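Local coordinates for protein superoxide dismutase [Ni] (Streptomyces coelicolor, PDB 1T6U) that catalyses the nickel-dependent dismutation of superoxide to hydrogen peroxide and molecular oxygen as a hollow, roughly spherical homohexamer, at residues I16-V21 with K99-I104; A23-M28 with S86-S91. The protein carries 1 engineered substitution. All coordinates share one frame; numbering follows the deposited sequence. Where two conformers were deposited one is given.

Contact 1 of 2, residues I16-V21 with K99-I104; sequences IEAESV and KALDYI
The methyl group of Ala18 meets two branched side chains of the facing helix. Ala18 CB lies 3.5 Å from Ile104 CD1, tighter than usual van der Waals contact, and 3.7 Å from Leu101 CD2. Leu101 uses the same methyl twice, since CD2 also rests 3.8 Å from CG of Glu19, the two side chains crossing at about a right angle. In Ile104, CG1 stands anti to the carbonyl carbon (chi1 -68°) and, with chi2 extended (162°), sets CD1 against the Ala18 methyl. CA of Ala18 and CA of Leu101 are 6.2 Å apart, consistent with the small side chain of Ala18. Glu19 lends only its aliphatic part; its carboxylate turns to Arg15, with which OE1 forms a salt bridge, and Arg15 in turn touches Leu101. On helix 12-30, Glu17 points elsewhere: its OE2 pairs with Arg47 and accepts a hydrogen bond from His1 of a second subunit, a ligand of the catalytic nickel. The axes of segments 16-21 and 99-104 approach to 9.4 Å and run nearly antiparallel, at 164°. This is apolar packing between the first and last helices of an up-and-down four-helix bundle, the fold of the nickel superoxide dismutase subunit.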
loop_
_atom_site.group_PDB
_atom_site.type_symbol
_atom_site.label_atom_id
_atom_site.label_comp_id
_atom_site.label_asym_id
_atom_site.label_seq_id
_atom_site.Cartn_x
_atom_site.Cartn_y
_atom_site.Cartn_z
ATOM N N ILE A 16 12.980 15.169 -1.329
ATOM C CA ILE A 16 11.895 15.647 -2.186
ATOM C C ILE A 16 10.568 15.479 -1.492
ATOM O O ILE A 16 9.707 16.344 -1.651
ATOM C CB ILE A 16 11.974 14.879 -3.530
ATOM C CG1 ILE A 16 13.280 15.115 -4.294
ATOM C CG2 ILE A 16 10.736 15.157 -4.367
ATOM C CD1 ILE A 16 13.723 14.076 -5.311
ATOM N N GLU A 17 10.378 14.440 -0.683
ATOM C CA GLU A 17 9.093 14.309 0.044
ATOM C C GLU A 17 8.997 15.409 1.087
ATOM O O GLU A 17 7.910 15.970 1.237
ATOM C CB GLU A 17 8.918 12.918 0.643
ATOM C CG GLU A 17 8.856 11.796 -0.379
ATOM C CD GLU A 17 7.684 11.941 -1.330
ATOM O OE1 GLU A 17 7.633 11.170 -2.292
ATOM O OE2 GLU A 17 6.815 12.827 -1.100
ATOM N N ALA A 18 10.095 15.736 1.795
ATOM C CA ALA A 18 10.043 16.829 2.759
ATOM C C ALA A 18 9.812 18.159 2.073
ATOM O O ALA A 18 9.135 19.044 2.620
ATOM C CB ALA A 18 11.301 16.738 3.616
ATOM N N GLU A 19 10.342 18.373 0.872
ATOM C CA GLU A 19 10.048 19.563 0.096
ATOM C C GLU A 19 8.549 19.671 -0.205
ATOM O O GLU A 19 7.927 20.715 -0.134
ATOM C CB GLU A 19 10.902 19.529 -1.188
ATOM C CG GLU A 19 12.372 19.826 -0.997
ATOM C CD GLU A 19 13.199 19.665 -2.252
ATOM O OE1 GLU A 19 14.440 19.858 -2.172
ATOM O OE2 GLU A 19 12.650 19.329 -3.326
ATOM N N SER A 20 7.940 18.525 -0.579
ATOM C CA SER A 20 6.509 18.564 -0.848
ATOM C C SER A 20 5.741 18.859 0.450
ATOM O O SER A 20 4.788 19.638 0.414
ATOM C CB SER A 20 6.075 17.327 -1.670
ATOM O OG SER A 20 5.871 16.332 -0.755
ATOM N N VAL A 21 6.150 18.326 1.609
ATOM C CA VAL A 21 5.503 18.686 2.855
ATOM C C VAL A 21 5.531 20.209 3.066
ATOM O O VAL A 21 4.502 20.825 3.374
ATOM C CB VAL A 21 6.149 17.926 4.009
ATOM C CG1 VAL A 21 5.710 18.420 5.371
ATOM C CG2 VAL A 21 5.807 16.440 3.965
ATOM N N LYS A 99 12.424 22.824 9.097
ATOM C CA LYS A 99 13.231 22.181 10.141
ATOM C C LYS A 99 13.508 20.724 9.769
ATOM O O LYS A 99 14.669 20.264 9.885
ATOM C CB LYS A 99 12.595 22.236 11.536
ATOM C CG LYS A 99 13.613 21.801 12.594
ATOM C CD LYS A 99 13.046 21.921 13.975
ATOM C CE LYS A 99 14.059 21.650 15.079
ATOM N NZ LYS A 99 13.463 21.413 16.436
ATOM N N ALA A 100 12.518 19.975 9.297
ATOM C CA ALA A 100 12.828 18.645 8.764
ATOM C C ALA A 100 13.812 18.674 7.609
ATOM O O ALA A 100 14.706 17.806 7.542
ATOM C CB ALA A 100 11.491 17.986 8.400
ATOM N N LEU A 101 13.695 19.604 6.684
ATOM C CA LEU A 101 14.682 19.734 5.599
ATOM C C LEU A 101 16.074 20.023 6.092
ATOM O O LEU A 101 17.075 19.504 5.550
ATOM C CB LEU A 101 14.241 20.846 4.620
ATOM C CG LEU A 101 13.095 20.404 3.675
ATOM C CD1 LEU A 101 12.430 21.634 3.077
ATOM C CD2 LEU A 101 13.584 19.438 2.600
ATOM N N ASP A 102 16.162 20.845 7.144
ATOM C CA ASP A 102 17.514 21.156 7.629
ATOM C C ASP A 102 18.143 19.944 8.279
ATOM O O ASP A 102 19.345 19.760 8.110
ATOM C CB ASP A 102 17.414 22.287 8.618
ATOM C CG ASP A 102 16.980 23.631 8.079
ATOM O OD1 ASP A 102 16.569 24.489 8.898
ATOM O OD2 ASP A 102 17.060 23.850 6.869
ATOM N N TYR A 103 17.336 19.146 8.987
ATOM C CA TYR A 103 17.868 17.890 9.505
ATOM C C TYR A 103 18.229 16.936 8.373
ATOM O O TYR A 103 19.314 16.312 8.398
ATOM C CB TYR A 103 16.879 17.194 10.417
ATOM C CG TYR A 103 16.806 17.704 11.821
ATOM C CD1 TYR A 103 15.613 18.155 12.361
ATOM C CD2 TYR A 103 17.947 17.693 12.623
ATOM C CE1 TYR A 103 15.522 18.613 13.653
ATOM C CE2 TYR A 103 17.838 18.168 13.917
ATOM C CZ TYR A 103 16.642 18.632 14.437
ATOM O OH TYR A 103 16.637 19.081 15.760
ATOM N N ILE A 104 17.395 16.781 7.367
ATOM C CA ILE A 104 17.779 15.933 6.237
ATOM C C ILE A 104 19.075 16.407 5.603
ATOM O O ILE A 104 19.905 15.607 5.154
ATOM C CB ILE A 104 16.630 15.861 5.202
ATOM C CG1 ILE A 104 15.430 15.107 5.776
ATOM C CG2 ILE A 104 17.105 15.259 3.893
ATOM C CD1 ILE A 104 14.106 15.314 5.060
#

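Contact 2 of 2, residues A23-M28 with S86-S91; sequences AVQEKM and SAAKGS
Gln25 reaches from helix 12-30 to the point where the chain leaves helix 74-89, and it makes this contact almost alone. Its CB points toward the facing segment, and CG, set anti to the carbonyl carbon (chi1 -64°), starts an extended chain that leads straight across. Gln25 CG and CD both pass 3.9 Å from the carbonyl O of Ser91. At the end of the chain Gln25 NE2 donates to that same oxygen, with NE2 and Ser91 O 3.0 Å apart and an N-H...O angle of 160°. The acceptor lies close to the amide plane of Gln25, but the donor stands well above the carbonyl plane of Ser91. Within the facing segment, Gln25 NE2 also lies 3.3 Å from Ala88 O and 4.0 Å from Ala88 CB. In this four-helix bundle the amide thus links the first helix to the turn that joins the last two. Helix 94-115 supplies further partners of the amide: Thr96 OG1 is hydrogen-bonded to NE2, while OE1 accepts a weak bond from the backbone N of Gly97. With both ends of the amide engaged, its rotation is probably well fixed. Were Gln25 replaced by an alanine, Ser91 O and Thr96 OG1 would probably lose the amide partner they share, and a gap is likely to open between the helices. Ser91 O also accepts a hydrogen bond from Lys44 NZ of helix 34-62, and the Ser91 side chain is held separately, OG bonding to the backbone N of Asp93. Next to Ala88, at the end of helix 74-89, Lys89 NZ forms salt bridges with Glu49 and with Asp3 of another subunit.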
loop_
_atom_site.group_PDB
_atom_site.type_symbol
_atom_site.label_atom_id
_atom_site.label_comp_id
_atom_site.label_asym_id
_atom_site.label_seq_id
_atom_site.Cartn_x
_atom_site.Cartn_y
_atom_site.Cartn_z
ATOM N N ALA A 23 5.971 22.587 0.931
ATOM C CA ALA A 23 5.165 23.227 -0.104
ATOM C C ALA A 23 3.675 23.150 0.223
ATOM O O ALA A 23 2.947 24.139 0.046
ATOM C CB ALA A 23 5.424 22.633 -1.473
ATOM N N VAL A 24 3.211 22.017 0.681
ATOM C CA VAL A 24 1.827 21.861 1.117
ATOM C C VAL A 24 1.504 22.809 2.253
ATOM O O VAL A 24 0.465 23.485 2.229
ATOM C CB VAL A 24 1.528 20.394 1.469
ATOM C CG1 VAL A 24 0.141 20.262 2.086
ATOM C CG2 VAL A 24 1.596 19.527 0.221
ATOM N N GLN A 25 2.377 22.903 3.241
ATOM C CA GLN A 25 2.174 23.841 4.340
ATOM C C GLN A 25 2.060 25.275 3.809
ATOM O O GLN A 25 1.148 25.990 4.233
ATOM C CB GLN A 25 3.288 23.714 5.385
ATOM C CG GLN A 25 3.307 22.363 6.067
ATOM C CD GLN A 25 4.525 22.111 6.930
ATOM O OE1 GLN A 25 5.652 22.456 6.553
ATOM N NE2 GLN A 25 4.299 21.450 8.071
ATOM N N GLU A 26 2.941 25.695 2.892
ATOM C CA GLU A 26 2.827 27.052 2.339
ATOM C C GLU A 26 1.476 27.273 1.668
ATOM O O GLU A 26 0.777 28.299 1.801
ATOM C CB GLU A 26 3.989 27.294 1.383
ATOM C CG GLU A 26 5.355 27.299 2.010
ATOM C CD GLU A 26 6.537 27.137 1.088
ATOM O OE1 GLU A 26 7.676 27.492 1.463
ATOM O OE2 GLU A 26 6.411 26.641 -0.046
ATOM N N LYS A 27 1.050 26.281 0.890
ATOM C CA LYS A 27 -0.223 26.428 0.192
ATOM C C LYS A 27 -1.416 26.478 1.125
ATOM O O LYS A 27 -2.414 27.119 0.842
ATOM C CB LYS A 27 -0.392 25.252 -0.791
ATOM C CG LYS A 27 0.604 25.379 -1.944
ATOM C CD LYS A 27 0.542 24.299 -2.958
ATOM C CE LYS A 27 1.360 24.577 -4.199
ATOM N NZ LYS A 27 1.203 25.904 -4.835
ATOM N N MET A 28 -1.337 25.801 2.242
ATOM C CA MET A 28 -2.413 25.856 3.225
ATOM C C MET A 28 -2.604 27.268 3.708
ATOM O O MET A 28 -3.677 27.648 4.071
ATOM C CB MET A 28 -2.155 24.901 4.413
ATOM C CG MET A 28 -2.165 23.435 3.975
ATOM S SD MET A 28 -1.944 22.238 5.307
ATOM C CE MET A 28 -3.615 22.176 5.956
ATOM N N SER A 86 7.525 14.035 12.224
ATOM C CA SER A 86 6.304 13.875 12.973
ATOM C C SER A 86 5.726 15.249 13.313
ATOM O O SER A 86 4.518 15.465 13.277
ATOM C CB SER A 86 6.514 13.090 14.245
ATOM O OG SER A 86 6.785 11.722 14.019
ATOM N N ALA A 87 6.577 16.179 13.713
ATOM C CA ALA A 87 6.102 17.526 14.047
ATOM C C ALA A 87 5.542 18.233 12.826
ATOM O O ALA A 87 4.553 18.970 12.929
ATOM C CB ALA A 87 7.219 18.346 14.660
ATOM N N ALA A 88 6.139 18.021 11.659
ATOM C CA ALA A 88 5.606 18.606 10.416
ATOM C C ALA A 88 4.261 18.004 10.067
ATOM O O ALA A 88 3.336 18.684 9.616
ATOM C CB ALA A 88 6.590 18.426 9.266
ATOM N N LYS A 89 4.079 16.704 10.238
ATOM C CA LYS A 89 2.731 16.113 10.113
ATOM C C LYS A 89 1.719 16.871 10.946
ATOM O O LYS A 89 0.620 17.151 10.456
ATOM C CB LYS A 89 2.630 14.630 10.549
ATOM C CG LYS A 89 3.276 13.637 9.597
ATOM C CD LYS A 89 3.070 12.236 10.184
ATOM C CE LYS A 89 3.661 11.124 9.311
ATOM N NZ LYS A 89 3.375 9.766 9.868
ATOM N N GLY A 90 2.059 17.184 12.179
ATOM C CA GLY A 90 1.157 17.822 13.092
ATOM C C GLY A 90 0.887 19.292 12.852
ATOM O O GLY A 90 0.038 19.838 13.560
ATOM N N SER A 91 1.588 19.943 11.942
ATOM C CA SER A 91 1.618 21.364 11.739
ATOM C C SER A 91 1.319 21.803 10.314
ATOM O O SER A 91 1.640 21.148 9.354
ATOM C CB SER A 91 2.993 21.930 12.142
ATOM O OG SER A 91 3.018 23.350 12.085
#

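Overall arrangement
From the N terminus, the nickel ligands His1, Cys2 and Cys6 precede helix 12-30, which supplies the first segment of both contacts. The chain then runs through helices 34-62 and 65-70 into helix 74-89, at whose C-terminal end contact 2 closes a loop with residues 86-91. A short turn leads into helix 94-115, where contact 1 closes a longer loop, so contact 2 is nested within it. Together they tie the first helix to both members of the C-terminal pair. Their centres are 10 Å apart, and they touch where Val21 CG1 packs 4.0 Å from Ala88 CB. Beside both, helix 12-30 also packs against Cys6 of a second subunit.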